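PDB 5JXF: Asp/Glu-specific dipeptidyl-peptidase, which removes dipeptides from the N-terminus of oligopeptides as a serine peptidase of family S46, with strict specificity for aspartate or glutamate at the P1 position. Local coordinates for residues L95-H100 against F238-V243; N135-F140 against T203-D208; V142-V147 against Q197-V202; F279-G284 against P665-Q670; G287-Y292 against P579-T584. All blocks are in the same frame, centred on the assembly; numbering follows the deposited sequence.

In the fold
Following the chain from the N terminus, strand 95-98 pairs with strand 239-245 to close contact 1, which joins two strands of an antiparallel sheet beside the probable charge-relay histidine and aspartate. Contact 2 is nested inside that loop, and contact 3 inside contact 2: both pair strand 138-146 with strand 197-214, so they form successive parts of one long antiparallel strand pairing in the same sheet. Contacts 1 and 2 pack directly, V243 against F206. Contact 4 then opens a far longer loop, 279-284 to 665-670, within a second sheet, and contact 5 lies nested inside it, enclosing a mostly helical region. F201 of contact 3 touches T584 of contact 5, so the first sheet touches the loop that leads into the second.

Contact 1: residues L95-H100 against F238-V243; sequences LILTNH and FSMFRV
I96 and F241 meet across two antiparallel strands of the sheet next to the probable charge-relay residues of this S46 peptidase. On the face shared with T98 and S239 their side chains run at a slant to each other: CG1 of I96 lies 3.6 Å from CB of F241. With chi1 at 63°, I96 CG1 sits between its own backbone N and carbonyl carbon, and CG2 is left to meet CG2 of V243, whose side chain crosses at about a right angle. The F241 ring turns toward T98, and F81 meets it edge-to-face. On the other face, CD1 of L97 touches both the F238 ring and the methyl of M240, 3.9 Å from M240 CE; helix 703-713 covers F238 and M240. R242 lies here too, salt-bridged to E130 and E722. Paired backbone bonds join I96 to F241 and T98 to S239. Beyond them, N99 and H100 lead toward the probable charge-relay residues: N99 ND2 bonds to N677 O, its OD1 makes a weak bond to S662 OG, and H100 N another to D237 OD1. The hydroxyl of S239 ties down the strand end, OG donating to N99 O at 2.8 Å from above the carbonyl plane.

Contact 2: residues N135-F140 against T203-D208; sequences NLVVTF and TEVFKD
The carbonyl oxygen of V138 receives the amide of F206, with 2.9 Å between V138 O and F206 N, in an antiparallel pairing of strands 138-146 and 197-214. The reciprocal bond from V138 N to F206 O completes the pair, and F140 and E204 form the next hydrogen-bonded pair, so four backbone bonds hold this part of the sheet. V138 O also lies at the edge of the F206 ring, in its plane. On the face carrying F140 and F206, the two rings approach obliquely, their planes 81° apart and their centroids separated by 5.5 Å. In both residues CG is anti to the carbonyl carbon (chi1 -68°), and F140 CD1 comes 3.6 Å from F206 CE1. Y261 meets both rings, and V243 and A245 of strand 239-245 pack on F206, carrying the buried layer into the neighbouring strand. The carboxylate of E204, F140's partner across the strands, is bound by W184 and Q185. The opposite face is more accessible. There V205 CG1 touches both CB of V137 and the hydroxyl oxygen of T139, while T139 CG2 leans on T203 CB at 3.6 Å. V137 and K207 run side by side, CG1 of the valine 3.8 Å from CG of the lysine. Bends at chi3 and chi4 then fold the lysine back along its own strand, where NZ donates to V205 O at 3.1 Å.

Contact 3: residues V142-V147 against Q197-V202; sequences VSINDV and QYILFV
V202 has the most surface buried by the contact where strands 142-146 and 197-202 run antiparallel. Its CG1 rests 3.8 Å from V142 CB, and its CG2 meets S143 OG. The carbonyl of V202 takes two amides: V142 N at 2.8 Å from V202 O makes the firm bond, and S143 N makes a long, weak one. Further along, L200 is held by reciprocal backbone bonds with N145, the shorter from L200 N to N145 O at 2.7 Å. V147 then packs its two methyls over this strand, CG1 against L200 CB at 4.0 Å, and V175 of helix 162-178 covers both side chains. On the other face, I144 and F201 lie side by side and point the same way; CG1 of the isoleucine touches CE2 of the ring at 3.6 Å, and its CG2 branch reaches I199 CG2. The looser, more exposed end lies at D146. The D146 side chain crosses the extended Q197 side chain at about a right angle, with carboxylate and amide planes 32° apart, and the bond from Q197 NE2 to D146 OD2 is weak, at 3.3 Å and 133°. D146 OD1 is better held by the hydroxyl of T148, just where helix 148-151 begins. At the V202 end, the two consecutive residues V142 and S143 set against the single V202 form a classic beta bulge in the sheet.

Contact 4: residues F279-G284 against P665-Q670; sequences FTMVMG and PAVDAQ
M281 and V667 pair through reciprocal backbone bonds, M281 N to V667 O and V667 N to M281 O, each 2.9 Å, as strands 279-284 and 665-667 run antiparallel with their axes 150° apart. The two side chains lie alongside each other on one face. M281 extends to SD and then bends at chi3 (63°), which brings its terminal methyl back across the gap, with CE 3.7 Å from V667 CG2. I66 of helix 63-66 packs against M281 and M283. On the other face the contact is slimmer: V282 CG2 meets the single methyl of A666 at 4.0 Å, and N655 and S664 adjoin the valine. At one end P665 places its ring CD 3.2 Å from M283 O. At the other the strands part, and a water bridges them, donating to F279 O and accepting from A669 N at 2.9 Å. The F279 ring reaches over this gap, CD2 lying 3.9 Å from A669 CA and the ring edge turned to the carbonyl carbon of D668. Flanked by strands 586-591 and 673-680, this is an inner pairing of the second antiparallel sheet, consistent with the chymotrypsin-like fold of S46 peptidases, and it follows the loop with the probable nucleophile S662.

Contact 5: residues G287-Y292 against P579-T584; sequences GKTQEY and PDANST
D580 reaches across to the 287-292 loop with its carboxylate and has the most surface buried here. OD1 accepts the amide of E291 on its syn side, 2.9 Å from E291 N, in a nearly straight bond (161°) that lies 16° out of the carboxylate plane. CG of D580 is anti to its carbonyl carbon, which directs the acid past T289 toward the amide. The carboxylate thus lies beside T289, and the Y292 ring slides past in the opposite direction, its plane turned 49° from the carboxylate; D580 OD2 sits at the ring edge, in plane, 3.7 Å from CD2 of Y292. E291 CB covers one face of that ring, over its centre, and the phenol hydroxyl bonds to F578 O. Both segments are irregular loops: 287-292 leads from strand 279-284 into helix 295-325, whereas the loop of residues 579-584 brings the chain back from the helical region to strand 586-591. They run in nearly opposite directions beside the substrate site, where G287 bonds through its backbone to G659, a residue lining the pocket of the bound aspartate. A581 points its methyl at the backbone of K288, CB lying 3.8 Å from K288 C, and also meets T289, 3.9 Å from CB to CB. G287, the third large contributor, lies against S583, whose OG donates a weak bond of 3.3 Å to G287 O.

Contact 1: residues L95-H100 against F238-V243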
# COMPACT_ATOMS: atom_id res chain seq x y z
N LEU A 95 -35.09 14.23 11.70
CA LEU A 95 -33.90 14.14 10.85
C LEU A 95 -33.01 13.08 11.41
O LEU A 95 -32.61 13.17 12.57
CB LEU A 95 -33.16 15.48 10.79
CG LEU A 95 -32.00 15.56 9.79
CD1 LEU A 95 -32.54 15.22 8.41
CD2 LEU A 95 -31.37 16.96 9.79
N ILE A 96 -32.75 12.04 10.61
CA ILE A 96 -31.82 10.99 11.02
C ILE A 96 -30.62 10.89 10.10
O ILE A 96 -30.70 11.16 8.89
CB ILE A 96 -32.47 9.57 11.08
CG1 ILE A 96 -32.95 9.12 9.71
CG2 ILE A 96 -33.62 9.51 12.11
CD1 ILE A 96 -33.57 7.75 9.75
N LEU A 97 -29.52 10.48 10.69
CA LEU A 97 -28.25 10.40 9.99
C LEU A 97 -27.82 8.94 9.92
O LEU A 97 -27.97 8.21 10.90
CB LEU A 97 -27.20 11.27 10.71
CG LEU A 97 -25.78 11.20 10.14
CD1 LEU A 97 -25.74 11.90 8.79
CD2 LEU A 97 -24.79 11.84 11.13
N THR A 98 -27.35 8.51 8.76
CA THR A 98 -26.79 7.17 8.64
C THR A 98 -25.65 7.18 7.58
O THR A 98 -25.18 8.25 7.19
CB THR A 98 -27.90 6.12 8.27
OG1 THR A 98 -27.38 4.80 8.42
CG2 THR A 98 -28.41 6.30 6.84
N ASN A 99 -25.17 6.01 7.17
CA ASN A 99 -24.11 5.93 6.13
C ASN A 99 -24.64 6.11 4.72
O ASN A 99 -25.81 5.84 4.46
CB ASN A 99 -23.38 4.57 6.14
CG ASN A 99 -22.49 4.39 7.33
OD1 ASN A 99 -22.10 3.27 7.67
ND2 ASN A 99 -22.13 5.49 7.97
N HIS A 100 -23.77 6.51 3.81
CA HIS A 100 -24.13 6.52 2.40
C HIS A 100 -24.42 5.12 1.87
O HIS A 100 -25.34 4.92 1.07
CB HIS A 100 -23.01 7.20 1.57
CG HIS A 100 -23.34 7.32 0.12
ND1 HIS A 100 -22.83 6.47 -0.84
CD2 HIS A 100 -24.14 8.19 -0.54
CE1 HIS A 100 -23.28 6.82 -2.03
NE2 HIS A 100 -24.08 7.86 -1.87
N PHE A 238 -21.97 9.13 4.35
CA PHE A 238 -23.21 9.45 5.05
C PHE A 238 -24.41 9.72 4.13
O PHE A 238 -24.24 10.01 2.94
CB PHE A 238 -23.00 10.65 5.98
CG PHE A 238 -23.09 11.98 5.29
CD1 PHE A 238 -21.98 12.53 4.67
CD2 PHE A 238 -24.28 12.70 5.30
CE1 PHE A 238 -22.05 13.77 4.05
CE2 PHE A 238 -24.39 13.92 4.68
CZ PHE A 238 -23.25 14.48 4.05
N SER A 239 -25.61 9.62 4.69
CA SER A 239 -26.82 10.09 4.01
C SER A 239 -27.86 10.45 5.07
O SER A 239 -27.73 10.06 6.23
CB SER A 239 -27.36 9.05 3.04
OG SER A 239 -27.66 7.83 3.70
N MET A 240 -28.86 11.23 4.69
CA MET A 240 -29.83 11.73 5.65
C MET A 240 -31.25 11.38 5.25
O MET A 240 -31.62 11.47 4.08
CB MET A 240 -29.70 13.24 5.81
CG MET A 240 -28.40 13.66 6.48
SD MET A 240 -28.30 15.41 6.85
CE MET A 240 -26.80 15.49 7.83
N PHE A 241 -32.02 10.97 6.24
CA PHE A 241 -33.41 10.61 6.03
C PHE A 241 -34.25 11.36 7.05
O PHE A 241 -33.70 11.97 7.96
CB PHE A 241 -33.58 9.09 6.18
CG PHE A 241 -33.00 8.30 5.03
CD1 PHE A 241 -31.64 8.06 4.95
CD2 PHE A 241 -33.83 7.82 4.02
CE1 PHE A 241 -31.12 7.33 3.90
CE2 PHE A 241 -33.31 7.10 2.97
CZ PHE A 241 -31.96 6.85 2.91
N ARG A 242 -35.58 11.34 6.89
CA ARG A 242 -36.44 11.95 7.90
C ARG A 242 -37.59 11.01 8.26
O ARG A 242 -38.27 10.52 7.37
CB ARG A 242 -36.99 13.30 7.45
CG ARG A 242 -37.81 13.99 8.55
CD ARG A 242 -38.55 15.21 8.07
NE ARG A 242 -37.66 16.10 7.32
CZ ARG A 242 -36.80 16.94 7.90
NH1 ARG A 242 -36.71 16.99 9.22
NH2 ARG A 242 -36.03 17.71 7.14
N VAL A 243 -37.78 10.76 9.54
CA VAL A 243 -38.82 9.83 9.98
C VAL A 243 -40.14 10.61 10.02
O VAL A 243 -40.19 11.74 10.51
CB VAL A 243 -38.50 9.23 11.36
CG1 VAL A 243 -39.62 8.24 11.80
CG2 VAL A 243 -37.15 8.54 11.36

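Contact 2: residues N135-F140 against T203-D208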
# COMPACT_ATOMS: atom_id res chain seq x y z
N ASN A 135 -41.01 0.16 1.52
CA ASN A 135 -40.32 -0.94 2.18
C ASN A 135 -39.09 -0.50 2.94
O ASN A 135 -38.11 -1.24 3.03
CB ASN A 135 -39.94 -2.01 1.15
CG ASN A 135 -41.10 -2.39 0.26
OD1 ASN A 135 -42.24 -2.45 0.72
ND2 ASN A 135 -40.82 -2.63 -1.01
N LEU A 136 -39.12 0.71 3.47
CA LEU A 136 -38.04 1.18 4.32
C LEU A 136 -38.62 1.51 5.68
O LEU A 136 -39.46 2.39 5.80
CB LEU A 136 -37.35 2.42 3.72
CG LEU A 136 -36.26 3.10 4.56
CD1 LEU A 136 -35.13 2.15 4.91
CD2 LEU A 136 -35.69 4.32 3.82
N VAL A 137 -38.17 0.80 6.70
CA VAL A 137 -38.61 1.06 8.05
C VAL A 137 -37.46 1.44 8.97
O VAL A 137 -36.29 1.14 8.71
CB VAL A 137 -39.35 -0.15 8.64
CG1 VAL A 137 -40.47 -0.63 7.68
CG2 VAL A 137 -38.37 -1.27 8.94
N VAL A 138 -37.81 2.13 10.04
CA VAL A 138 -36.87 2.59 11.06
C VAL A 138 -37.50 2.24 12.40
O VAL A 138 -38.63 2.63 12.67
CB VAL A 138 -36.61 4.10 10.94
CG1 VAL A 138 -36.08 4.66 12.23
CG2 VAL A 138 -35.66 4.40 9.77
N THR A 139 -36.77 1.51 13.23
CA THR A 139 -37.32 0.95 14.45
C THR A 139 -36.71 1.51 15.73
O THR A 139 -35.50 1.39 15.94
CB THR A 139 -37.13 -0.58 14.47
OG1 THR A 139 -37.79 -1.16 13.34
CG2 THR A 139 -37.67 -1.17 15.78
N PHE A 140 -37.53 2.09 16.59
CA PHE A 140 -37.08 2.56 17.89
C PHE A 140 -37.29 1.53 18.99
O PHE A 140 -38.31 0.83 19.02
CB PHE A 140 -37.79 3.87 18.26
CG PHE A 140 -37.38 5.01 17.39
CD1 PHE A 140 -37.93 5.18 16.13
CD2 PHE A 140 -36.43 5.92 17.83
CE1 PHE A 140 -37.55 6.25 15.32
CE2 PHE A 140 -36.04 6.99 17.04
CZ PHE A 140 -36.61 7.16 15.77
N THR A 203 -41.02 -2.36 20.65
CA THR A 203 -40.50 -1.45 19.65
C THR A 203 -41.60 -0.68 18.97
O THR A 203 -42.79 -1.07 19.01
CB THR A 203 -39.72 -2.20 18.54
OG1 THR A 203 -40.64 -2.93 17.72
CG2 THR A 203 -38.69 -3.17 19.15
N GLU A 204 -41.19 0.42 18.36
CA GLU A 204 -42.05 1.21 17.48
C GLU A 204 -41.43 1.21 16.08
O GLU A 204 -40.32 1.69 15.88
CB GLU A 204 -42.21 2.65 17.99
CG GLU A 204 -42.75 2.75 19.41
CD GLU A 204 -43.12 4.19 19.79
OE1 GLU A 204 -42.65 5.14 19.10
OE2 GLU A 204 -43.89 4.36 20.77
N VAL A 205 -42.18 0.67 15.12
CA VAL A 205 -41.69 0.58 13.75
C VAL A 205 -42.27 1.66 12.87
O VAL A 205 -43.44 1.60 12.50
CB VAL A 205 -42.02 -0.78 13.15
CG1 VAL A 205 -41.34 -0.94 11.78
CG2 VAL A 205 -41.59 -1.88 14.11
N PHE A 206 -41.48 2.66 12.53
CA PHE A 206 -41.98 3.67 11.61
C PHE A 206 -41.80 3.19 10.16
O PHE A 206 -40.83 2.51 9.85
CB PHE A 206 -41.29 5.02 11.88
CG PHE A 206 -41.67 5.62 13.22
CD1 PHE A 206 -41.10 5.14 14.40
CD2 PHE A 206 -42.63 6.63 13.30
CE1 PHE A 206 -41.46 5.67 15.61
CE2 PHE A 206 -43.01 7.15 14.52
CZ PHE A 206 -42.43 6.66 15.69
N LYS A 207 -42.74 3.54 9.29
CA LYS A 207 -42.80 2.94 7.96
C LYS A 207 -42.86 3.98 6.85
O LYS A 207 -42.99 3.65 5.67
CB LYS A 207 -44.01 1.99 7.87
CG LYS A 207 -43.83 0.71 8.70
CD LYS A 207 -45.11 -0.15 8.75
CE LYS A 207 -45.31 -0.82 10.12
NZ LYS A 207 -45.80 0.12 11.20
N ASP A 208 -42.77 5.24 7.24
CA ASP A 208 -42.73 6.33 6.28
C ASP A 208 -41.45 7.13 6.50
O ASP A 208 -41.47 8.16 7.17
CB ASP A 208 -43.99 7.22 6.41
CG ASP A 208 -44.01 8.37 5.43
OD1 ASP A 208 -43.09 8.47 4.58
OD2 ASP A 208 -44.95 9.18 5.49

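Contact 3: residues V142-V147 against Q197-V202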
# COMPACT_ATOMS: atom_id res chain seq x y z
N VAL A 142 -38.30 0.68 22.65
CA VAL A 142 -39.03 1.21 23.81
C VAL A 142 -38.44 0.64 25.09
O VAL A 142 -38.15 1.37 26.03
CB VAL A 142 -40.55 0.89 23.72
CG1 VAL A 142 -41.32 1.42 24.96
CG2 VAL A 142 -41.13 1.51 22.43
N SER A 143 -38.23 -0.67 25.11
CA SER A 143 -37.79 -1.33 26.33
C SER A 143 -37.17 -2.68 26.03
O SER A 143 -37.45 -3.29 25.00
CB SER A 143 -38.97 -1.51 27.30
OG SER A 143 -39.84 -2.54 26.86
N ILE A 144 -36.32 -3.14 26.94
CA ILE A 144 -35.55 -4.37 26.81
C ILE A 144 -35.89 -5.32 27.96
O ILE A 144 -35.59 -5.03 29.12
CB ILE A 144 -34.04 -4.07 26.80
CG1 ILE A 144 -33.70 -3.18 25.59
CG2 ILE A 144 -33.21 -5.34 26.75
CD1 ILE A 144 -32.28 -2.64 25.61
N ASN A 145 -36.53 -6.44 27.64
CA ASN A 145 -37.14 -7.28 28.67
C ASN A 145 -36.74 -8.75 28.63
O ASN A 145 -37.03 -9.47 27.67
CB ASN A 145 -38.66 -7.15 28.57
CG ASN A 145 -39.11 -5.71 28.49
OD1 ASN A 145 -39.14 -5.11 27.41
ND2 ASN A 145 -39.43 -5.14 29.63
N ASP A 146 -36.06 -9.20 29.67
CA ASP A 146 -35.66 -10.59 29.75
C ASP A 146 -36.88 -11.50 29.88
O ASP A 146 -37.74 -11.29 30.74
CB ASP A 146 -34.71 -10.82 30.92
CG ASP A 146 -34.05 -12.19 30.89
OD1 ASP A 146 -34.67 -13.15 30.38
OD2 ASP A 146 -32.90 -12.30 31.38
N VAL A 147 -36.94 -12.53 29.03
CA VAL A 147 -38.06 -13.47 29.03
C VAL A 147 -37.57 -14.91 28.91
O VAL A 147 -38.27 -15.76 28.38
CB VAL A 147 -39.05 -13.18 27.89
CG1 VAL A 147 -39.79 -11.87 28.13
CG2 VAL A 147 -38.32 -13.15 26.56
N GLN A 197 -30.25 -17.52 26.72
CA GLN A 197 -31.00 -16.37 27.19
C GLN A 197 -31.93 -15.84 26.10
O GLN A 197 -31.59 -15.86 24.92
CB GLN A 197 -30.05 -15.26 27.66
CG GLN A 197 -30.75 -14.01 28.17
CD GLN A 197 -29.79 -12.96 28.73
OE1 GLN A 197 -28.57 -13.07 28.59
NE2 GLN A 197 -30.36 -11.95 29.38
N TYR A 198 -33.12 -15.39 26.50
CA TYR A 198 -34.08 -14.84 25.55
C TYR A 198 -34.59 -13.49 26.04
O TYR A 198 -35.06 -13.37 27.18
CB TYR A 198 -35.24 -15.81 25.33
CG TYR A 198 -34.84 -17.07 24.61
CD1 TYR A 198 -34.33 -18.16 25.31
CD2 TYR A 198 -34.95 -17.17 23.23
CE1 TYR A 198 -33.95 -19.32 24.64
CE2 TYR A 198 -34.58 -18.33 22.56
CZ TYR A 198 -34.08 -19.40 23.27
OH TYR A 198 -33.70 -20.55 22.61
N ILE A 199 -34.49 -12.48 25.18
CA ILE A 199 -34.89 -11.13 25.52
C ILE A 199 -35.90 -10.59 24.53
O ILE A 199 -35.70 -10.71 23.31
CB ILE A 199 -33.69 -10.17 25.54
CG1 ILE A 199 -32.71 -10.56 26.64
CG2 ILE A 199 -34.16 -8.73 25.71
CD1 ILE A 199 -31.38 -9.82 26.55
N LEU A 200 -36.98 -10.00 25.05
CA LEU A 200 -38.00 -9.36 24.23
C LEU A 200 -37.84 -7.86 24.18
O LEU A 200 -37.67 -7.19 25.20
CB LEU A 200 -39.41 -9.70 24.76
CG LEU A 200 -40.60 -9.03 24.05
CD1 LEU A 200 -41.84 -9.93 24.14
CD2 LEU A 200 -40.94 -7.65 24.60
N PHE A 201 -37.97 -7.34 22.97
CA PHE A 201 -37.87 -5.92 22.70
C PHE A 201 -39.22 -5.38 22.28
O PHE A 201 -39.80 -5.81 21.28
CB PHE A 201 -36.83 -5.64 21.59
CG PHE A 201 -35.42 -5.94 22.00
CD1 PHE A 201 -34.97 -7.25 22.13
CD2 PHE A 201 -34.52 -4.90 22.22
CE1 PHE A 201 -33.66 -7.52 22.50
CE2 PHE A 201 -33.21 -5.17 22.60
CZ PHE A 201 -32.78 -6.48 22.73
N VAL A 202 -39.74 -4.46 23.08
CA VAL A 202 -40.89 -3.67 22.68
C VAL A 202 -40.36 -2.56 21.78
O VAL A 202 -39.38 -1.90 22.12
CB VAL A 202 -41.63 -3.05 23.87
CG1 VAL A 202 -42.75 -2.17 23.36
CG2 VAL A 202 -42.16 -4.13 24.81

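Contact 4: residues F279-G284 against P665-Q670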
# COMPACT_ATOMS: atom_id res chain seq x y z
N PHE A 279 -12.57 9.76 24.88
CA PHE A 279 -13.60 8.74 25.06
C PHE A 279 -14.54 8.77 23.87
O PHE A 279 -14.91 9.84 23.38
CB PHE A 279 -14.40 8.96 26.35
CG PHE A 279 -15.57 8.03 26.50
CD1 PHE A 279 -15.41 6.78 27.06
CD2 PHE A 279 -16.84 8.40 26.07
CE1 PHE A 279 -16.49 5.91 27.20
CE2 PHE A 279 -17.92 7.53 26.21
CZ PHE A 279 -17.75 6.30 26.78
N THR A 280 -14.92 7.58 23.41
CA THR A 280 -15.97 7.43 22.39
C THR A 280 -16.88 6.28 22.76
O THR A 280 -16.42 5.26 23.29
CB THR A 280 -15.39 7.11 20.97
OG1 THR A 280 -14.78 5.81 20.97
CG2 THR A 280 -14.38 8.13 20.51
N MET A 281 -18.17 6.45 22.49
CA MET A 281 -19.13 5.39 22.68
C MET A 281 -19.96 5.20 21.41
O MET A 281 -20.53 6.15 20.86
CB MET A 281 -20.04 5.69 23.88
CG MET A 281 -20.77 4.49 24.40
SD MET A 281 -22.10 4.89 25.59
CE MET A 281 -23.18 5.84 24.57
N VAL A 282 -20.02 3.96 20.96
CA VAL A 282 -20.79 3.65 19.78
C VAL A 282 -22.01 2.75 20.13
O VAL A 282 -21.87 1.69 20.74
CB VAL A 282 -19.89 2.98 18.72
CG1 VAL A 282 -20.68 2.64 17.49
CG2 VAL A 282 -18.70 3.91 18.35
N MET A 283 -23.19 3.20 19.75
CA MET A 283 -24.42 2.46 20.00
C MET A 283 -25.00 2.02 18.66
O MET A 283 -25.09 2.81 17.73
CB MET A 283 -25.42 3.33 20.77
CG MET A 283 -26.57 2.56 21.44
SD MET A 283 -27.65 3.64 22.46
CE MET A 283 -26.37 4.81 22.99
N GLY A 284 -25.35 0.76 18.52
CA GLY A 284 -25.89 0.34 17.24
C GLY A 284 -26.46 -1.06 17.25
O GLY A 284 -26.70 -1.64 18.32
N PRO A 665 -23.96 6.04 15.72
CA PRO A 665 -23.40 7.30 16.21
C PRO A 665 -22.19 7.05 17.08
O PRO A 665 -22.22 6.14 17.89
CB PRO A 665 -24.55 7.89 17.04
CG PRO A 665 -25.31 6.68 17.55
CD PRO A 665 -25.23 5.68 16.41
N ALA A 666 -21.15 7.85 16.93
CA ALA A 666 -20.13 7.88 17.97
C ALA A 666 -20.34 9.15 18.78
O ALA A 666 -20.39 10.25 18.23
CB ALA A 666 -18.70 7.81 17.37
N VAL A 667 -20.49 8.98 20.09
CA VAL A 667 -20.69 10.10 20.97
C VAL A 667 -19.54 10.26 21.94
O VAL A 667 -18.87 9.30 22.31
CB VAL A 667 -22.02 9.98 21.79
CG1 VAL A 667 -23.19 9.92 20.82
CG2 VAL A 667 -21.97 8.76 22.70
N ASP A 668 -19.33 11.50 22.36
CA ASP A 668 -18.24 11.85 23.26
C ASP A 668 -18.65 11.62 24.72
O ASP A 668 -19.71 11.01 25.00
CB ASP A 668 -17.82 13.33 23.04
CG ASP A 668 -18.95 14.34 23.42
OD1 ASP A 668 -19.96 13.95 24.04
OD2 ASP A 668 -18.85 15.55 23.09
N ALA A 669 -17.85 12.15 25.64
CA ALA A 669 -18.07 11.96 27.07
C ALA A 669 -19.39 12.53 27.57
O ALA A 669 -19.96 12.00 28.54
CB ALA A 669 -16.92 12.57 27.86
N GLN A 670 -19.88 13.59 26.93
CA GLN A 670 -21.13 14.23 27.36
C GLN A 670 -22.34 13.75 26.56
O GLN A 670 -23.45 14.22 26.78
CB GLN A 670 -21.04 15.75 27.25
CG GLN A 670 -20.04 16.41 28.19
CD GLN A 670 -18.63 16.45 27.61
OE1 GLN A 670 -18.39 16.01 26.48
NE2 GLN A 670 -17.69 17.00 28.38
O HOH W 1 -15.17 12.23 24.47

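Contact 5: residues G287-Y292 against P579-T584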
# COMPACT_ATOMS: atom_id res chain seq x y z
N GLY A 287 -24.94 -7.01 13.62
CA GLY A 287 -25.64 -8.18 13.12
C GLY A 287 -25.21 -9.50 13.72
O GLY A 287 -26.01 -10.20 14.36
N LYS A 288 -23.95 -9.86 13.52
CA LYS A 288 -23.50 -11.18 13.95
C LYS A 288 -22.05 -11.19 14.42
O LYS A 288 -21.21 -10.48 13.90
CB LYS A 288 -23.70 -12.19 12.82
CG LYS A 288 -23.53 -13.64 13.27
CD LYS A 288 -23.96 -14.65 12.22
CE LYS A 288 -23.14 -14.52 10.95
NZ LYS A 288 -23.51 -15.55 9.94
N THR A 289 -21.80 -11.99 15.45
CA THR A 289 -20.47 -12.18 16.00
C THR A 289 -20.35 -13.60 16.54
O THR A 289 -21.36 -14.18 16.93
CB THR A 289 -20.18 -11.08 17.06
OG1 THR A 289 -19.32 -10.08 16.49
CG2 THR A 289 -19.60 -11.62 18.32
N GLN A 290 -19.14 -14.17 16.50
CA GLN A 290 -18.91 -15.53 17.00
C GLN A 290 -17.60 -15.61 17.76
O GLN A 290 -16.67 -16.25 17.29
CB GLN A 290 -18.88 -16.54 15.84
CG GLN A 290 -20.12 -16.52 14.97
CD GLN A 290 -20.09 -17.58 13.90
OE1 GLN A 290 -20.78 -18.60 14.00
NE2 GLN A 290 -19.32 -17.34 12.84
N GLU A 291 -17.51 -14.96 18.91
CA GLU A 291 -16.23 -14.87 19.61
C GLU A 291 -15.86 -16.16 20.33
O GLU A 291 -14.72 -16.32 20.78
CB GLU A 291 -16.24 -13.72 20.63
CG GLU A 291 -16.53 -12.33 20.06
CD GLU A 291 -15.54 -11.89 18.99
OE1 GLU A 291 -14.41 -12.41 18.95
OE2 GLU A 291 -15.92 -11.02 18.19
N TYR A 292 -16.82 -17.07 20.45
CA TYR A 292 -16.64 -18.20 21.33
C TYR A 292 -16.61 -19.55 20.61
O TYR A 292 -16.97 -20.58 21.18
CB TYR A 292 -17.74 -18.18 22.38
CG TYR A 292 -17.85 -16.83 23.03
CD1 TYR A 292 -16.88 -16.40 23.93
CD2 TYR A 292 -18.89 -15.96 22.72
CE1 TYR A 292 -16.96 -15.17 24.53
CE2 TYR A 292 -18.98 -14.71 23.31
CZ TYR A 292 -18.01 -14.32 24.21
OH TYR A 292 -18.08 -13.09 24.81
N PRO A 579 -22.47 -11.15 25.16
CA PRO A 579 -23.22 -11.98 24.21
C PRO A 579 -22.82 -11.67 22.77
O PRO A 579 -22.53 -10.51 22.47
CB PRO A 579 -24.68 -11.59 24.47
CG PRO A 579 -24.59 -10.23 25.02
CD PRO A 579 -23.35 -10.21 25.86
N ASP A 580 -22.83 -12.68 21.92
CA ASP A 580 -22.51 -12.51 20.50
C ASP A 580 -23.51 -11.52 19.94
O ASP A 580 -24.61 -11.42 20.44
CB ASP A 580 -22.59 -13.85 19.75
CG ASP A 580 -21.28 -14.69 19.85
OD1 ASP A 580 -20.17 -14.13 19.71
OD2 ASP A 580 -21.37 -15.92 20.04
N ALA A 581 -23.14 -10.77 18.91
CA ALA A 581 -24.10 -9.86 18.29
C ALA A 581 -25.22 -10.68 17.67
O ALA A 581 -25.00 -11.80 17.20
CB ALA A 581 -23.42 -8.98 17.23
N ASN A 582 -26.43 -10.12 17.66
CA ASN A 582 -27.59 -10.78 17.11
C ASN A 582 -28.60 -9.78 16.60
O ASN A 582 -29.81 -9.96 16.79
CB ASN A 582 -28.24 -11.70 18.15
CG ASN A 582 -28.74 -10.94 19.38
OD1 ASN A 582 -28.51 -9.73 19.52
ND2 ASN A 582 -29.40 -11.65 20.28
N SER A 583 -28.09 -8.72 15.98
CA SER A 583 -28.89 -7.63 15.42
C SER A 583 -29.80 -6.95 16.47
O SER A 583 -30.90 -6.49 16.13
CB SER A 583 -29.73 -8.12 14.24
OG SER A 583 -29.01 -9.06 13.46
N THR A 584 -29.34 -6.87 17.71
CA THR A 584 -30.02 -6.06 18.73
C THR A 584 -29.16 -4.88 19.21
O THR A 584 -27.95 -4.86 19.02
CB THR A 584 -30.41 -6.90 19.94
OG1 THR A 584 -29.23 -7.41 20.58
CG2 THR A 584 -31.33 -8.07 19.51